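Local coordinates for CytC3 (Streptomyces, PDB 3GJA), which acts as a nonheme iron halogenase, probably spending oxygen and 2-oxoglutarate to chlorinate an unactivated carbon of its substrate, as its relatives do, at residues A18-E21 with Y25-P28; W134-D137 with P141-I144. One frame throughout, in Å; residues are numbered along the deposited sequence.

In the fold
From the N terminus, helix 14-23 runs through a short connection into strand 25-30, and contact 1 closes it by laying the helix against the start of the strand. The strand is an outermost one of the antiparallel sheet, next to 230-235, within the cupin-type fold of the phytanoyl-CoA dioxygenase family. Contact 2 comes later and pinches together the two ends of a surface loop between strands 132-133 and 147-152. Contact 1 and contact 2 follow in series, neither nesting nor crossing; the centres of contacts 1 and 2 are 23 Å apart, and the nearest atoms of contacts 1 and 2 about 9 Å. W235, ending strand 230-235, links them: its ring meets F20 of contact 1 and F143 of contact 2.

Contact 1 of 2, residues A18-E21 with Y25-P28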
# COMPACT_ATOMS: atom_id res chain seq x y z
N ALA A 18 -20.21 3.59 -0.39
CA ALA A 18 -21.06 2.93 0.60
C ALA A 18 -20.66 1.47 0.73
O ALA A 18 -20.58 0.93 1.84
CB ALA A 18 -22.52 3.03 0.19
N ARG A 19 -20.42 0.84 -0.41
CA ARG A 19 -20.01 -0.56 -0.46
C ARG A 19 -18.71 -0.74 0.33
O ARG A 19 -18.58 -1.66 1.13
CB ARG A 19 -19.79 -0.98 -1.92
CG ARG A 19 -19.46 -2.44 -2.13
CD ARG A 19 -19.02 -2.65 -3.56
NE ARG A 19 -19.93 -1.97 -4.49
CZ ARG A 19 -19.67 -1.76 -5.77
NH1 ARG A 19 -18.53 -2.18 -6.31
NH2 ARG A 19 -20.56 -1.12 -6.53
N PHE A 20 -17.76 0.16 0.09
CA PHE A 20 -16.48 0.11 0.78
C PHE A 20 -16.69 0.28 2.28
O PHE A 20 -16.02 -0.37 3.09
CB PHE A 20 -15.56 1.22 0.28
CG PHE A 20 -14.23 1.24 0.97
CD1 PHE A 20 -13.16 0.48 0.48
CD2 PHE A 20 -14.04 2.00 2.12
CE1 PHE A 20 -11.93 0.48 1.14
CE2 PHE A 20 -12.82 2.00 2.78
CZ PHE A 20 -11.76 1.24 2.29
N GLU A 21 -17.60 1.16 2.65
CA GLU A 21 -17.87 1.41 4.05
C GLU A 21 -18.41 0.19 4.77
O GLU A 21 -18.13 -0.01 5.95
CB GLU A 21 -18.85 2.58 4.22
CG GLU A 21 -18.24 3.93 3.89
CD GLU A 21 -19.19 5.09 4.16
OE1 GLU A 21 -18.76 6.25 3.97
OE2 GLU A 21 -20.35 4.84 4.56
N TYR A 25 -13.34 -2.98 2.04
CA TYR A 25 -12.53 -3.14 0.84
C TYR A 25 -13.41 -2.96 -0.38
O TYR A 25 -14.63 -2.87 -0.28
CB TYR A 25 -11.90 -4.53 0.77
CG TYR A 25 -12.92 -5.63 0.59
CD1 TYR A 25 -13.58 -6.17 1.70
CD2 TYR A 25 -13.27 -6.10 -0.68
CE1 TYR A 25 -14.56 -7.14 1.54
CE2 TYR A 25 -14.26 -7.07 -0.84
CZ TYR A 25 -14.90 -7.58 0.28
OH TYR A 25 -15.89 -8.52 0.14
N ILE A 26 -12.77 -2.90 -1.54
CA ILE A 26 -13.49 -2.77 -2.79
C ILE A 26 -12.53 -3.13 -3.90
O ILE A 26 -11.38 -2.70 -3.90
CB ILE A 26 -14.04 -1.32 -3.02
CG1 ILE A 26 -14.87 -1.30 -4.31
CG2 ILE A 26 -12.90 -0.33 -3.14
CD1 ILE A 26 -15.49 0.05 -4.59
N GLY A 27 -13.02 -3.94 -4.82
CA GLY A 27 -12.19 -4.36 -5.93
C GLY A 27 -12.89 -5.51 -6.63
O GLY A 27 -13.85 -6.07 -6.10
N PRO A 28 -12.42 -5.88 -7.82
CA PRO A 28 -11.28 -5.24 -8.48
C PRO A 28 -11.56 -3.87 -9.11
O PRO A 28 -12.68 -3.57 -9.51
CB PRO A 28 -10.86 -6.27 -9.52
CG PRO A 28 -12.16 -6.92 -9.89
CD PRO A 28 -12.83 -7.10 -8.55
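The F20 ring meets the start of strand 25-30 obliquely through one side, CD1 and CE1. F20 CD1 lies 3.6 Å from the carbonyl carbon C of Y25, and F20 CE1 lies 3.7 Å from Y25 CA, so the ring packs on backbone as well as on a side chain. The same CD1 of F20 touches the branch methyl CG2 of I26 at 3.7 Å. The other flat group, the guanidinium of R19, is met obliquely by I26 CD1, which is 4.1 Å from R19 NH1; the two side chains cross at about a right angle. I26 thus serves both neighbours: with CG1 anti to the backbone N (chi1 -176°), its longer branch carries CD1 to the arginine while CG2 stays by the phenylalanine. Beyond the pair, W235 meets the F20 ring, and the I26 backbone is hydrogen-bonded to I233. An alanine at F20 is likely to open a gap beside the Y25 backbone and take from I26 CG2 and W235 the ring they rest on. No hydrogen bond joins 18-21 to 25-28; they meet by van der Waals contact, while the strand takes backbone bonding from its sheet neighbour 230-235.

Contact 2 of 2, residues W134-D137 with P141-I144; sequences WPSD and PAFI
W134 and F143 come together through different first torsions: the indole CG lies beside its backbone N (chi1 -73°), whereas the phenyl CG is anti to its own (chi1 179°), and the two side chains then run side by side in the same direction. The phenyl presents its edge to one face of the indole, a T-shaped stack with planes at 65° and 4.7 Å between the centroids of the W134 five-membered ring and the F143 phenyl. F143 CD2 does the touching, 3.5 Å from W134 CE2 and offset toward the rim of the indole. In the backbone, W134 N donates a hydrogen bond to F143 O at 3.1 Å. That oxygen, F143 O, also lies 3.1 Å from W134 CD1, so the acceptor sits close against the pyrrole side of the indole as well. Farther along, the methyl CB of A142 packs 3.2 Å from W134 O, and S136 OG rests 3.7 Å from A142 CB; the serine hydroxyl has a weak hydrogen bond to R140 O. Toward S136 and P141 no hydrogen bond joins the two segments and the contacts are van der Waals, at a surface where S136 and residues 141-144 also touch a crystal neighbour. The indole N-H is spent on G145 O, just past 141-144, while V261 and P262 of strand 253-262 touch the W134 side chain. F143 in turn stacks edge-to-face with W235, and a bound acetate, probably from crystallisation, lies about 4 Å from the W134 side chain. The backbone bond from W134 N to F143 O thus joins the loop ends, while the bond from NE1 to G145 O and the edge of F143 together limit how far the indole can turn.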
# COMPACT_ATOMS: atom_id res chain seq x y z
N TRP A 134 -3.48 8.51 13.97
CA TRP A 134 -4.50 9.47 13.57
C TRP A 134 -4.83 10.34 14.78
O TRP A 134 -4.65 9.91 15.92
CB TRP A 134 -5.78 8.76 13.14
CG TRP A 134 -5.73 8.07 11.82
CD1 TRP A 134 -4.93 7.03 11.47
CD2 TRP A 134 -6.56 8.34 10.68
NE1 TRP A 134 -5.21 6.62 10.18
CE2 TRP A 134 -6.21 7.41 9.68
CE3 TRP A 134 -7.58 9.28 10.42
CZ2 TRP A 134 -6.84 7.39 8.42
CZ3 TRP A 134 -8.20 9.25 9.17
CH2 TRP A 134 -7.83 8.31 8.18
N PRO A 135 -5.32 11.57 14.55
CA PRO A 135 -5.66 12.44 15.67
C PRO A 135 -6.88 11.89 16.41
O PRO A 135 -7.73 11.23 15.80
CB PRO A 135 -5.94 13.78 14.99
CG PRO A 135 -6.49 13.37 13.66
CD PRO A 135 -5.56 12.24 13.26
N SER A 136 -6.95 12.14 17.71
CA SER A 136 -8.07 11.64 18.50
C SER A 136 -8.43 12.57 19.66
O SER A 136 -7.62 13.40 20.08
CB SER A 136 -7.74 10.25 19.05
OG SER A 136 -6.55 10.29 19.84
N ASP A 137 -9.65 12.43 20.16
CA ASP A 137 -10.12 13.24 21.27
C ASP A 137 -9.41 12.82 22.55
O ASP A 137 -8.66 11.85 22.56
CB ASP A 137 -11.63 13.09 21.45
CG ASP A 137 -12.42 13.83 20.38
OD1 ASP A 137 -12.23 15.06 20.26
OD2 ASP A 137 -13.21 13.19 19.67
N PRO A 141 -8.75 6.39 22.28
CA PRO A 141 -7.54 5.87 21.63
C PRO A 141 -7.48 6.37 20.19
O PRO A 141 -8.49 6.78 19.62
CB PRO A 141 -7.74 4.36 21.71
CG PRO A 141 -9.22 4.22 21.58
CD PRO A 141 -9.73 5.31 22.51
N ALA A 142 -6.29 6.33 19.60
CA ALA A 142 -6.11 6.81 18.23
C ALA A 142 -6.22 5.70 17.18
O ALA A 142 -5.68 4.61 17.35
CB ALA A 142 -4.77 7.51 18.10
N PHE A 143 -6.94 5.99 16.10
CA PHE A 143 -7.11 5.05 15.00
C PHE A 143 -5.73 4.90 14.36
O PHE A 143 -4.94 5.84 14.37
CB PHE A 143 -8.12 5.61 14.00
CG PHE A 143 -8.36 4.73 12.80
CD1 PHE A 143 -8.82 3.43 12.96
CD2 PHE A 143 -8.15 5.22 11.51
CE1 PHE A 143 -9.09 2.63 11.85
CE2 PHE A 143 -8.42 4.44 10.39
CZ PHE A 143 -8.89 3.14 10.56
N ILE A 144 -5.44 3.73 13.81
CA ILE A 144 -4.12 3.50 13.20
C ILE A 144 -4.17 2.81 11.84
O ILE A 144 -3.17 2.24 11.40
CB ILE A 144 -3.23 2.66 14.12
CG1 ILE A 144 -3.88 1.28 14.34
CG2 ILE A 144 -3.03 3.36 15.46
CD1 ILE A 144 -2.98 0.29 15.03